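Local coordinates for protein porin (Rhodobacter capsulatus, PDB 2POR) that forms trimeric outer-membrane channels that let small hydrophilic solutes, up to about 0.6 kDa, diffuse passively across, at residues F67-M72 against L120-A125; E80-D85 against A153-F158; Q183-A188 against Y200-E205; A194-A199 against S235-F240. One frame throughout, in Å; residues are numbered along the deposited sequence.

Contact 1. Residues F67-M72 against L120-A125; sequences FGKIEM and LYTYSA
Lys-69 and Thr-122 face each other as a hydrogen-bonded antiparallel pair, and Glu-71 and Leu-120 form a second one. Four backbone bonds join these pairs. Lys-69 N gives to Thr-122 O at 2.7 Å, and Thr-122 N gives to Lys-69 O. Glu-71 N and Leu-120 O are 2.9 Å apart, and Leu-120 N gives to Glu-71 O. Tyr-121 CA makes a CA-H...O contact with Lys-69 O at 3.3 Å.

One side-chain bond extends the ladder. Tyr-121 OH donates to Phe-67 O at 2.8 Å, almost in line with the C=O (168°). The segments lie on strands 68-73 and 118-125, neighbours in the 16-stranded porin barrel linked by a long loop carrying helix 78-83.

Apolar contacts are few. Ile-70 CG1 sits at the edge of the Tyr-121 ring, 4.2 Å from Tyr-121 CD1. Gly-68 CA lies at the edge of the Tyr-123 ring, 3.7 Å from Tyr-123 CD1.

On the face of Lys-69 and Glu-71, polar and apolar atoms meet. Glu-71 and Leu-120 run side by side, with Glu-71 OE1 3.6 Å from Leu-120 CD2. Glu-71 OE2 is hydrogen-bonded to Thr-60. Lys-69 CB touches Thr-122 OG1 at 3.6 Å, and the lysine makes a cation-pi contact with Phe-62.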
loop_
_atom_site.group_PDB
_atom_site.type_symbol
_atom_site.label_atom_id
_atom_site.label_comp_id
_atom_site.label_asym_id
_atom_site.label_seq_id
_atom_site.Cartn_x
_atom_site.Cartn_y
_atom_site.Cartn_z
ATOM N N PHE A 67 12.084 -32.534 4.881
ATOM C CA PHE A 67 11.361 -32.882 3.654
ATOM C C PHE A 67 11.568 -31.890 2.503
ATOM O O PHE A 67 11.202 -32.198 1.380
ATOM C CB PHE A 67 9.845 -32.986 3.947
ATOM C CG PHE A 67 9.149 -31.708 4.465
ATOM C CD1 PHE A 67 8.712 -30.725 3.572
ATOM C CD2 PHE A 67 8.984 -31.519 5.835
ATOM C CE1 PHE A 67 8.130 -29.572 4.054
ATOM C CE2 PHE A 67 8.397 -30.359 6.307
ATOM C CZ PHE A 67 7.972 -29.389 5.416
ATOM N N GLY A 68 12.105 -30.698 2.690
ATOM C CA GLY A 68 12.290 -29.770 1.606
ATOM C C GLY A 68 11.466 -28.564 1.961
ATOM O O GLY A 68 11.145 -28.406 3.147
ATOM N N LYS A 69 11.051 -27.722 1.014
ATOM C CA LYS A 69 10.394 -26.460 1.324
ATOM C C LYS A 69 9.131 -26.346 0.459
ATOM O O LYS A 69 9.201 -26.630 -0.736
ATOM C CB LYS A 69 11.360 -25.341 0.995
ATOM C CG LYS A 69 10.826 -23.938 1.282
ATOM C CD LYS A 69 11.893 -22.999 0.758
ATOM C CE LYS A 69 11.449 -21.580 0.918
ATOM N NZ LYS A 69 12.518 -20.670 0.537
ATOM N N ILE A 70 8.035 -25.934 1.030
ATOM C CA ILE A 70 6.772 -25.727 0.325
ATOM C C ILE A 70 6.515 -24.230 0.382
ATOM O O ILE A 70 6.436 -23.665 1.478
ATOM C CB ILE A 70 5.650 -26.469 1.050
ATOM C CG1 ILE A 70 5.918 -27.967 1.012
ATOM C CG2 ILE A 70 4.318 -26.154 0.375
ATOM C CD1 ILE A 70 5.050 -28.715 2.040
ATOM N N GLU A 71 6.327 -23.549 -0.742
ATOM C CA GLU A 71 6.119 -22.112 -0.794
ATOM C C GLU A 71 4.799 -21.837 -1.559
ATOM O O GLU A 71 4.593 -22.497 -2.595
ATOM C CB GLU A 71 7.306 -21.574 -1.501
ATOM C CG GLU A 71 7.426 -20.077 -1.484
ATOM C CD GLU A 71 8.704 -19.569 -2.147
ATOM O OE1 GLU A 71 9.200 -20.257 -3.021
ATOM O OE2 GLU A 71 9.202 -18.500 -1.769
ATOM N N MET A 72 3.925 -20.913 -1.136
ATOM C CA MET A 72 2.669 -20.662 -1.839
ATOM C C MET A 72 2.547 -19.169 -1.974
ATOM O O MET A 72 2.893 -18.444 -1.023
ATOM C CB MET A 72 1.541 -21.213 -1.028
ATOM C CG MET A 72 0.192 -21.170 -1.778
ATOM S SD MET A 72 -1.142 -21.976 -0.887
ATOM C CE MET A 72 -0.641 -23.646 -1.088
ATOM N N LEU A 120 5.273 -23.932 -5.018
ATOM C CA LEU A 120 6.595 -24.333 -5.495
ATOM C C LEU A 120 7.158 -25.222 -4.399
ATOM O O LEU A 120 7.084 -24.868 -3.225
ATOM C CB LEU A 120 7.534 -23.171 -5.655
ATOM C CG LEU A 120 8.989 -23.454 -5.931
ATOM C CD1 LEU A 120 9.131 -24.216 -7.239
ATOM C CD2 LEU A 120 9.755 -22.129 -5.999
ATOM N N TYR A 121 7.632 -26.393 -4.733
ATOM C CA TYR A 121 8.238 -27.295 -3.773
ATOM C C TYR A 121 9.707 -27.401 -4.153
ATOM O O TYR A 121 9.975 -27.603 -5.343
ATOM C CB TYR A 121 7.577 -28.663 -3.849
ATOM C CG TYR A 121 8.383 -29.741 -3.128
ATOM C CD1 TYR A 121 8.419 -29.808 -1.743
ATOM C CD2 TYR A 121 9.121 -30.606 -3.904
ATOM C CE1 TYR A 121 9.212 -30.756 -1.142
ATOM C CE2 TYR A 121 9.920 -31.553 -3.318
ATOM C CZ TYR A 121 9.956 -31.617 -1.945
ATOM O OH TYR A 121 10.782 -32.576 -1.388
ATOM N N THR A 122 10.687 -27.283 -3.220
ATOM C CA THR A 122 12.085 -27.489 -3.551
ATOM C C THR A 122 12.686 -28.400 -2.479
ATOM O O THR A 122 12.194 -28.488 -1.339
ATOM C CB THR A 122 12.860 -26.187 -3.578
ATOM O OG1 THR A 122 12.431 -25.479 -2.431
ATOM C CG2 THR A 122 12.595 -25.330 -4.806
ATOM N N TYR A 123 13.754 -29.048 -2.902
ATOM C CA TYR A 123 14.488 -29.959 -2.043
ATOM C C TYR A 123 15.913 -30.089 -2.507
ATOM O O TYR A 123 16.165 -30.253 -3.701
ATOM C CB TYR A 123 13.836 -31.299 -2.093
ATOM C CG TYR A 123 14.593 -32.364 -1.326
ATOM C CD1 TYR A 123 14.360 -32.447 0.026
ATOM C CD2 TYR A 123 15.471 -33.199 -1.989
ATOM C CE1 TYR A 123 15.020 -33.393 0.759
ATOM C CE2 TYR A 123 16.137 -34.151 -1.268
ATOM C CZ TYR A 123 15.898 -34.228 0.093
ATOM O OH TYR A 123 16.561 -35.175 0.843
ATOM N N SER A 124 16.871 -30.067 -1.596
ATOM C CA SER A 124 18.226 -30.319 -2.004
ATOM C C SER A 124 18.842 -31.289 -1.001
ATOM O O SER A 124 18.423 -31.369 0.158
ATOM C CB SER A 124 19.053 -29.086 -1.984
ATOM O OG SER A 124 18.530 -28.086 -2.820
ATOM N N ALA A 125 19.813 -32.047 -1.450
ATOM C CA ALA A 125 20.549 -32.954 -0.602
ATOM C C ALA A 125 21.908 -32.994 -1.270
ATOM O O ALA A 125 22.035 -33.461 -2.410
ATOM C CB ALA A 125 19.902 -34.303 -0.650
#

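Contact 2. Residues E80-D85 against A153-F158; sequences EALFGD and AAAYTF. With CA (calcium ion), chain B.
Leu-82 and Phe-83 sit on helix 78-83, in the long loop that folds into the barrel and narrows the channel in porins of this type. They pack on the inner wall, against the methyls of Ala-153 and Ala-155 and the backbone of Ala-154 in strand 148-158. Leu-82 CD1 does most of the touching. Its chi2 of -170° sets CD1 anti to CA, reaching the strand. There Leu-82 CD1 lies 3.9 Å from Ala-153 CB and 3.6 Å from Ala-153 O.

Ala-154 O lies at the edge of the Phe-83 ring, 3.8 Å from Phe-83 CZ. Phe-83 CE1 is 4.0 Å from Ala-155 CB. Gly-84, with positive phi, leaves the helix, and Gly-84 N bonds to Glu-80 O at 2.9 Å.

Away from the wall, Glu-80 binds a calcium ion through both carboxylate oxygens, OE1 and OE2, each at 2.5 Å. Four waters and Asp-108 complete the site. Two of these waters donate to Asp-85, one to each carboxylate oxygen. No hydrogen bond joins the two segments. Against strand 148-158 the helix is held by van der Waals packing on alanine methyls and backbone, while calcium probably offsets the charge of the acidic groups near it.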
loop_
_atom_site.group_PDB
_atom_site.type_symbol
_atom_site.label_atom_id
_atom_site.label_comp_id
_atom_site.label_asym_id
_atom_site.label_seq_id
_atom_site.Cartn_x
_atom_site.Cartn_y
_atom_site.Cartn_z
ATOM N N GLU A 80 12.657 -22.108 -13.270
ATOM C CA GLU A 80 13.217 -20.819 -12.944
ATOM C C GLU A 80 13.798 -20.876 -11.517
ATOM O O GLU A 80 14.875 -20.314 -11.343
ATOM C CB GLU A 80 12.131 -19.784 -13.013
ATOM C CG GLU A 80 12.775 -18.426 -12.921
ATOM C CD GLU A 80 11.937 -17.229 -13.295
ATOM O OE1 GLU A 80 10.825 -17.359 -13.794
ATOM O OE2 GLU A 80 12.414 -16.106 -13.159
ATOM N N ALA A 81 13.123 -21.553 -10.576
ATOM C CA ALA A 81 13.554 -21.729 -9.180
ATOM C C ALA A 81 14.965 -22.358 -9.172
ATOM O O ALA A 81 15.824 -21.915 -8.400
ATOM C CB ALA A 81 12.592 -22.651 -8.435
ATOM N N LEU A 82 15.302 -23.310 -10.049
ATOM C CA LEU A 82 16.656 -23.849 -10.088
ATOM C C LEU A 82 17.622 -23.138 -10.999
ATOM O O LEU A 82 18.788 -23.042 -10.614
ATOM C CB LEU A 82 16.638 -25.337 -10.476
ATOM C CG LEU A 82 15.763 -26.241 -9.623
ATOM C CD1 LEU A 82 16.027 -27.693 -9.937
ATOM C CD2 LEU A 82 16.026 -25.952 -8.170
ATOM N N PHE A 83 17.284 -22.555 -12.173
ATOM C CA PHE A 83 18.307 -22.029 -13.090
ATOM C C PHE A 83 18.378 -20.534 -13.201
ATOM O O PHE A 83 19.384 -20.037 -13.711
ATOM C CB PHE A 83 18.131 -22.625 -14.525
ATOM C CG PHE A 83 17.920 -24.146 -14.491
ATOM C CD1 PHE A 83 18.826 -24.969 -13.829
ATOM C CD2 PHE A 83 16.793 -24.707 -15.071
ATOM C CE1 PHE A 83 18.581 -26.316 -13.755
ATOM C CE2 PHE A 83 16.558 -26.054 -14.990
ATOM C CZ PHE A 83 17.452 -26.854 -14.327
ATOM N N GLY A 84 17.362 -19.790 -12.708
ATOM C CA GLY A 84 17.394 -18.338 -12.756
ATOM C C GLY A 84 17.439 -17.712 -14.153
ATOM O O GLY A 84 16.999 -18.297 -15.147
ATOM N N ASP A 85 17.960 -16.496 -14.224
ATOM C CA ASP A 85 18.011 -15.682 -15.427
ATOM C C ASP A 85 19.423 -15.409 -15.872
ATOM O O ASP A 85 20.365 -15.756 -15.174
ATOM C CB ASP A 85 17.288 -14.336 -15.182
ATOM C CG ASP A 85 15.783 -14.559 -15.065
ATOM O OD1 ASP A 85 15.222 -15.390 -15.774
ATOM O OD2 ASP A 85 15.175 -13.939 -14.210
ATOM N N ALA A 153 11.862 -29.894 -12.341
ATOM C CA ALA A 153 13.228 -29.638 -12.791
ATOM C C ALA A 153 14.215 -30.315 -11.819
ATOM O O ALA A 153 13.870 -30.524 -10.641
ATOM C CB ALA A 153 13.492 -28.135 -12.821
ATOM N N ALA A 154 15.400 -30.683 -12.269
ATOM C CA ALA A 154 16.411 -31.287 -11.409
ATOM C C ALA A 154 17.734 -30.717 -11.801
ATOM O O ALA A 154 17.922 -30.327 -12.951
ATOM C CB ALA A 154 16.493 -32.762 -11.592
ATOM N N ALA A 155 18.682 -30.567 -10.886
ATOM C CA ALA A 155 19.990 -30.045 -11.226
ATOM C C ALA A 155 21.024 -30.823 -10.403
ATOM O O ALA A 155 20.729 -31.441 -9.372
ATOM C CB ALA A 155 20.128 -28.563 -10.858
ATOM N N TYR A 156 22.236 -30.790 -10.898
ATOM C CA TYR A 156 23.351 -31.433 -10.269
ATOM C C TYR A 156 24.586 -30.546 -10.409
ATOM O O TYR A 156 24.972 -30.082 -11.490
ATOM C CB TYR A 156 23.512 -32.794 -10.940
ATOM C CG TYR A 156 24.686 -33.585 -10.365
ATOM C CD1 TYR A 156 24.621 -34.069 -9.064
ATOM C CD2 TYR A 156 25.833 -33.767 -11.142
ATOM C CE1 TYR A 156 25.719 -34.729 -8.545
ATOM C CE2 TYR A 156 26.930 -34.430 -10.625
ATOM C CZ TYR A 156 26.858 -34.901 -9.323
ATOM O OH TYR A 156 27.955 -35.551 -8.779
ATOM N N THR A 157 25.210 -30.260 -9.273
ATOM C CA THR A 157 26.421 -29.479 -9.281
ATOM C C THR A 157 27.634 -30.405 -9.137
ATOM O O THR A 157 27.624 -31.317 -8.312
ATOM C CB THR A 157 26.342 -28.485 -8.139
ATOM O OG1 THR A 157 25.079 -27.836 -8.272
ATOM C CG2 THR A 157 27.477 -27.462 -8.182
ATOM N N PHE A 158 28.665 -30.251 -9.954
ATOM C CA PHE A 158 29.906 -30.989 -9.890
ATOM C C PHE A 158 30.993 -29.977 -10.199
ATOM O O PHE A 158 31.241 -29.471 -11.300
ATOM C CB PHE A 158 29.923 -32.145 -10.904
ATOM C CG PHE A 158 29.641 -31.844 -12.374
ATOM C CD1 PHE A 158 28.340 -31.636 -12.810
ATOM C CD2 PHE A 158 30.695 -31.784 -13.281
ATOM C CE1 PHE A 158 28.103 -31.368 -14.141
ATOM C CE2 PHE A 158 30.445 -31.515 -14.617
ATOM C CZ PHE A 158 29.149 -31.308 -15.043
HETATM CA CA CA B . 10.899 -15.048 -14.808
HETATM O O HOH W 1 12.454 -13.399 -14.295
HETATM O O HOH W 2 12.605 -15.631 -16.209
HETATM O O HOH W 3 9.407 -16.116 -16.394
HETATM O O HOH W 4 10.455 -13.263 -16.311
#

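Contact 3. Residues Q183-A188 against Y200-E205; sequences QLELAA and YYADGE
Ala-202 CB packs against Gln-183 and Glu-185 on the channel side of a beta hairpin. It lies 3.9 Å from Gln-183 CG and 4.1 Å from Glu-185 CG. Beside them Ala-187 CB meets Tyr-200 CB at 4.4 Å. Tyr-200 CB is also 3.4 Å from Leu-186 O.

Backbone bonds hold this first shell. Leu-184 and Asp-203 form one hydrogen-bonded antiparallel pair, and Leu-186 and Tyr-201 the next. Leu-184 N gives to Asp-203 O at 2.9 Å, and Tyr-201 N gives to Leu-186 O over the same distance. CA-H...O contacts fill in between, the shorter ones including Ala-202 CA to Leu-184 O at 3.2 Å. The side chains of these four paired residues point to the other face, where Leu-184 and Leu-186 are on the surface.

The next shell fixes the polar ends. Gln-183 NE2 donates to Glu-185 OE2 at 2.9 Å, on the anti lone pair of that oxygen. The chain of Glu-185 bends at chi2 (98°), which turns CD out of an extended course. Ser-79 bonds Glu-185 OE1, Pro-103 O and His-229 hold the Gln-183 amide, and Tyr-200 OH is hydrogen-bonded to Gln-250.

Glu-185 OE2 also lies close to Glu-168 OE2. Two carboxylates so near would repel if both were charged, so one proton may be shared or held there. The amide of Gln-183 and the hydroxyl of Ser-79 would probably ease the negative charge on Glu-185.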
loop_
_atom_site.group_PDB
_atom_site.type_symbol
_atom_site.label_atom_id
_atom_site.label_comp_id
_atom_site.label_asym_id
_atom_site.label_seq_id
_atom_site.Cartn_x
_atom_site.Cartn_y
_atom_site.Cartn_z
ATOM N N GLN A 183 7.263 -27.144 -22.693
ATOM C CA GLN A 183 8.614 -26.700 -23.008
ATOM C C GLN A 183 9.562 -27.552 -22.173
ATOM O O GLN A 183 9.259 -27.844 -21.011
ATOM C CB GLN A 183 8.759 -25.228 -22.651
ATOM C CG GLN A 183 10.069 -24.610 -23.037
ATOM C CD GLN A 183 9.999 -23.131 -22.782
ATOM O OE1 GLN A 183 9.345 -22.445 -23.529
ATOM N NE2 GLN A 183 10.601 -22.477 -21.806
ATOM N N LEU A 184 10.641 -27.980 -22.792
ATOM C CA LEU A 184 11.678 -28.749 -22.139
ATOM C C LEU A 184 12.898 -27.866 -22.108
ATOM O O LEU A 184 13.174 -27.211 -23.112
ATOM C CB LEU A 184 12.015 -29.990 -22.920
ATOM C CG LEU A 184 13.200 -30.823 -22.373
ATOM C CD1 LEU A 184 12.759 -31.797 -21.258
ATOM C CD2 LEU A 184 13.810 -31.572 -23.537
ATOM N N GLU A 185 13.659 -27.792 -21.010
ATOM C CA GLU A 185 14.851 -26.951 -20.939
ATOM C C GLU A 185 16.081 -27.767 -20.490
ATOM O O GLU A 185 15.930 -28.696 -19.678
ATOM C CB GLU A 185 14.736 -25.825 -19.906
ATOM C CG GLU A 185 13.692 -24.731 -20.079
ATOM C CD GLU A 185 12.406 -24.888 -19.294
ATOM O OE1 GLU A 185 12.339 -25.574 -18.285
ATOM O OE2 GLU A 185 11.434 -24.291 -19.704
ATOM N N LEU A 186 17.252 -27.393 -21.003
ATOM C CA LEU A 186 18.546 -27.896 -20.546
ATOM C C LEU A 186 19.257 -26.622 -20.181
ATOM O O LEU A 186 19.217 -25.644 -20.942
ATOM C CB LEU A 186 19.413 -28.548 -21.616
ATOM C CG LEU A 186 18.758 -29.713 -22.270
ATOM C CD1 LEU A 186 19.586 -30.100 -23.473
ATOM C CD2 LEU A 186 18.563 -30.816 -21.254
ATOM N N ALA A 187 19.894 -26.588 -19.020
ATOM C CA ALA A 187 20.590 -25.399 -18.603
ATOM C C ALA A 187 21.943 -25.842 -18.048
ATOM O O ALA A 187 22.081 -26.954 -17.537
ATOM C CB ALA A 187 19.777 -24.706 -17.522
ATOM N N ALA A 188 22.934 -25.002 -18.156
ATOM C CA ALA A 188 24.251 -25.273 -17.633
ATOM C C ALA A 188 24.710 -23.993 -16.966
ATOM O O ALA A 188 24.463 -22.917 -17.523
ATOM C CB ALA A 188 25.219 -25.610 -18.767
ATOM N N TYR A 200 21.361 -21.955 -21.893
ATOM C CA TYR A 200 20.215 -22.854 -21.826
ATOM C C TYR A 200 19.767 -23.129 -23.272
ATOM O O TYR A 200 20.116 -22.374 -24.182
ATOM C CB TYR A 200 19.038 -22.225 -21.039
ATOM C CG TYR A 200 18.366 -21.061 -21.789
ATOM C CD1 TYR A 200 18.913 -19.781 -21.788
ATOM C CD2 TYR A 200 17.206 -21.317 -22.542
ATOM C CE1 TYR A 200 18.317 -18.764 -22.539
ATOM C CE2 TYR A 200 16.610 -20.310 -23.295
ATOM C CZ TYR A 200 17.166 -19.043 -23.293
ATOM O OH TYR A 200 16.557 -18.065 -24.069
ATOM N N TYR A 201 18.975 -24.152 -23.442
ATOM C CA TYR A 201 18.349 -24.434 -24.693
ATOM C C TYR A 201 16.948 -24.860 -24.279
ATOM O O TYR A 201 16.778 -25.627 -23.320
ATOM C CB TYR A 201 19.120 -25.552 -25.383
ATOM C CG TYR A 201 18.335 -26.056 -26.583
ATOM C CD1 TYR A 201 18.423 -25.339 -27.759
ATOM C CD2 TYR A 201 17.531 -27.186 -26.459
ATOM C CE1 TYR A 201 17.689 -25.753 -28.841
ATOM C CE2 TYR A 201 16.791 -27.599 -27.542
ATOM C CZ TYR A 201 16.887 -26.871 -28.721
ATOM O OH TYR A 201 16.156 -27.269 -29.828
ATOM N N ALA A 202 15.914 -24.404 -24.998
ATOM C CA ALA A 202 14.526 -24.760 -24.685
ATOM C C ALA A 202 13.826 -25.104 -26.005
ATOM O O ALA A 202 14.101 -24.499 -27.039
ATOM C CB ALA A 202 13.743 -23.587 -24.043
ATOM N N ASP A 203 12.904 -26.030 -25.959
ATOM C CA ASP A 203 12.229 -26.493 -27.139
ATOM C C ASP A 203 10.818 -26.904 -26.752
ATOM O O ASP A 203 10.631 -27.533 -25.693
ATOM C CB ASP A 203 13.053 -27.668 -27.676
ATOM C CG ASP A 203 12.537 -28.213 -28.976
ATOM O OD1 ASP A 203 12.829 -27.654 -30.031
ATOM O OD2 ASP A 203 11.814 -29.192 -28.921
ATOM N N GLY A 204 9.782 -26.605 -27.547
ATOM C CA GLY A 204 8.458 -27.107 -27.203
ATOM C C GLY A 204 7.408 -26.610 -28.175
ATOM O O GLY A 204 7.694 -26.402 -29.368
ATOM N N GLU A 205 6.209 -26.378 -27.660
ATOM C CA GLU A 205 5.178 -25.815 -28.507
ATOM C C GLU A 205 4.292 -24.900 -27.710
ATOM O O GLU A 205 4.079 -25.084 -26.513
ATOM C CB GLU A 205 4.328 -26.897 -29.152
ATOM C CG GLU A 205 3.535 -27.754 -28.215
ATOM C CD GLU A 205 2.848 -28.941 -28.885
ATOM O OE1 GLU A 205 3.460 -29.563 -29.762
ATOM O OE2 GLU A 205 1.708 -29.236 -28.494
#

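Contact 4. Residues A194-A199 against S235-F240; sequences ATNVKA and SVDSTF
Asn-196 ND2 reaches the carboxylate of Asp-237 across two paired strands. Asp-237 CB leads to a CG set between the backbone N and the carbonyl carbon (chi1 58°). This CG is 4.0 Å from Asn-196 CB. OD1 comes nearer to Asn-196 CB, at 3.5 Å, and accepts from a water that is also bound by Ser-235 OG. OD2 takes a bond from Asn-196 ND2 at 3.1 Å. The donor approaches on the syn side, 33° out of the carboxylate plane, and the amide and carboxylate planes are 31° apart. A second water donates to OD2 and to Ala-194 O, and accepts from Thr-239 OG1. Both carboxylate oxygens thus have partners.

The other face carries Thr-195 OG1 and Ser-238 OG, hydrogen-bonded at 2.8 Å. There Val-197 CG2 meets Val-236 CG2 at 4.3 Å. Backbone bonds run between the strands, such as Asn-196 N to Asp-237 O at 2.9 Å.

The two segments belong to strands 195-207 and 226-240 of the barrel. Strand 181-192 lies beyond the first and strand 243-254 beyond the second. Lys-198 NZ bonds the carbonyls of Phe-83 and Asp-85, at and just after helix 78-83, and Ser-235 OG bonds Tyr-87 N.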
loop_
_atom_site.group_PDB
_atom_site.type_symbol
_atom_site.label_atom_id
_atom_site.label_comp_id
_atom_site.label_asym_id
_atom_site.label_seq_id
_atom_site.Cartn_x
_atom_site.Cartn_y
_atom_site.Cartn_z
ATOM N N ALA A 194 36.253 -15.428 -11.188
ATOM C CA ALA A 194 35.546 -14.150 -11.256
ATOM C C ALA A 194 34.471 -14.092 -12.358
ATOM O O ALA A 194 33.717 -13.112 -12.425
ATOM C CB ALA A 194 36.576 -13.053 -11.497
ATOM N N THR A 195 34.463 -15.121 -13.229
ATOM C CA THR A 195 33.590 -15.312 -14.385
ATOM C C THR A 195 32.439 -16.294 -14.216
ATOM O O THR A 195 32.624 -17.436 -13.801
ATOM C CB THR A 195 34.473 -15.747 -15.557
ATOM O OG1 THR A 195 35.468 -14.721 -15.642
ATOM C CG2 THR A 195 33.748 -15.904 -16.885
ATOM N N ASN A 196 31.232 -15.879 -14.571
ATOM C CA ASN A 196 30.070 -16.740 -14.480
ATOM C C ASN A 196 29.591 -16.978 -15.900
ATOM O O ASN A 196 29.617 -16.025 -16.700
ATOM C CB ASN A 196 29.002 -16.039 -13.702
ATOM C CG ASN A 196 29.406 -15.798 -12.258
ATOM O OD1 ASN A 196 29.481 -16.729 -11.453
ATOM N ND2 ASN A 196 29.678 -14.561 -11.867
ATOM N N VAL A 197 29.207 -18.185 -16.275
ATOM C CA VAL A 197 28.722 -18.439 -17.611
ATOM C C VAL A 197 27.414 -19.165 -17.386
ATOM O O VAL A 197 27.338 -20.012 -16.499
ATOM C CB VAL A 197 29.702 -19.318 -18.397
ATOM C CG1 VAL A 197 29.148 -19.623 -19.778
ATOM C CG2 VAL A 197 30.986 -18.557 -18.643
ATOM N N LYS A 198 26.347 -18.824 -18.101
ATOM C CA LYS A 198 25.065 -19.499 -17.962
ATOM C C LYS A 198 24.601 -19.660 -19.413
ATOM O O LYS A 198 24.818 -18.766 -20.255
ATOM C CB LYS A 198 24.092 -18.626 -17.159
ATOM C CG LYS A 198 22.817 -19.416 -16.912
ATOM C CD LYS A 198 21.771 -18.696 -16.080
ATOM C CE LYS A 198 22.287 -18.524 -14.664
ATOM N NZ LYS A 198 21.290 -17.959 -13.760
ATOM N N ALA A 199 24.018 -20.814 -19.709
ATOM C CA ALA A 199 23.528 -21.122 -21.048
ATOM C C ALA A 199 22.309 -22.011 -20.947
ATOM O O ALA A 199 22.186 -22.764 -19.967
ATOM C CB ALA A 199 24.556 -21.878 -21.855
ATOM N N SER A 235 25.011 -16.122 -21.253
ATOM C CA SER A 235 25.541 -14.876 -20.743
ATOM C C SER A 235 26.876 -15.136 -20.069
ATOM O O SER A 235 27.126 -16.264 -19.596
ATOM C CB SER A 235 24.635 -14.183 -19.704
ATOM O OG SER A 235 24.387 -14.829 -18.480
ATOM N N VAL A 236 27.678 -14.068 -20.053
ATOM C CA VAL A 236 28.992 -14.106 -19.453
ATOM C C VAL A 236 29.136 -12.823 -18.654
ATOM O O VAL A 236 28.844 -11.742 -19.189
ATOM C CB VAL A 236 30.132 -14.145 -20.533
ATOM C CG1 VAL A 236 31.487 -14.265 -19.834
ATOM C CG2 VAL A 236 30.022 -15.359 -21.421
ATOM N N ASP A 237 29.570 -12.887 -17.390
ATOM C CA ASP A 237 29.933 -11.669 -16.676
ATOM C C ASP A 237 31.209 -11.951 -15.896
ATOM O O ASP A 237 31.429 -13.106 -15.488
ATOM C CB ASP A 237 28.863 -11.230 -15.699
ATOM C CG ASP A 237 28.461 -12.200 -14.621
ATOM O OD1 ASP A 237 27.620 -13.060 -14.856
ATOM O OD2 ASP A 237 28.977 -12.064 -13.521
ATOM N N SER A 238 32.033 -10.946 -15.686
ATOM C CA SER A 238 33.262 -11.138 -14.956
ATOM C C SER A 238 33.538 -9.921 -14.127
ATOM O O SER A 238 33.271 -8.782 -14.542
ATOM C CB SER A 238 34.425 -11.347 -15.905
ATOM O OG SER A 238 35.516 -11.913 -15.177
ATOM N N THR A 239 34.097 -10.189 -12.955
ATOM C CA THR A 239 34.445 -9.122 -12.035
ATOM C C THR A 239 35.946 -8.929 -11.859
ATOM O O THR A 239 36.669 -9.878 -11.556
ATOM C CB THR A 239 33.801 -9.429 -10.695
ATOM O OG1 THR A 239 32.405 -9.597 -10.903
ATOM C CG2 THR A 239 34.000 -8.300 -9.712
ATOM N N PHE A 240 36.416 -7.709 -12.033
ATOM C CA PHE A 240 37.802 -7.306 -11.800
ATOM C C PHE A 240 37.807 -6.103 -10.840
ATOM O O PHE A 240 37.588 -4.930 -11.208
ATOM C CB PHE A 240 38.536 -6.859 -13.086
ATOM C CG PHE A 240 37.730 -6.834 -14.377
ATOM C CD1 PHE A 240 37.462 -8.025 -15.043
ATOM C CD2 PHE A 240 37.286 -5.621 -14.875
ATOM C CE1 PHE A 240 36.749 -8.007 -16.219
ATOM C CE2 PHE A 240 36.573 -5.614 -16.055
ATOM C CZ PHE A 240 36.308 -6.802 -16.718
HETATM O O HOH W 5 31.456 -11.612 -12.240
HETATM O O HOH W 6 26.557 -14.795 -16.783
#

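In the fold
From the N terminus, contact 1 closes first, bringing strand 118-125 beside strand 68-73 around the long inward loop. Contact 2 opens inside that loop, at helix 78-83, and closes later on strand 148-158, so contacts 1 and 2 cross. They touch where Leu-120 CD2 meets Ala-81 CB. Contact 3 closes the hairpin of strands 181-192 and 195-207. Contact 4 starts within that hairpin and closes on strand 226-240, so contacts 3 and 4 cross and share strand 195-207. The two crossed pairs follow in series. The inward loop links them: Phe-83 CG packs on Ala-187 CB at 3.6 Å. Contacts 1, 3 and 4 join neighbouring wall strands, and contact 2 ties the loop to the wall.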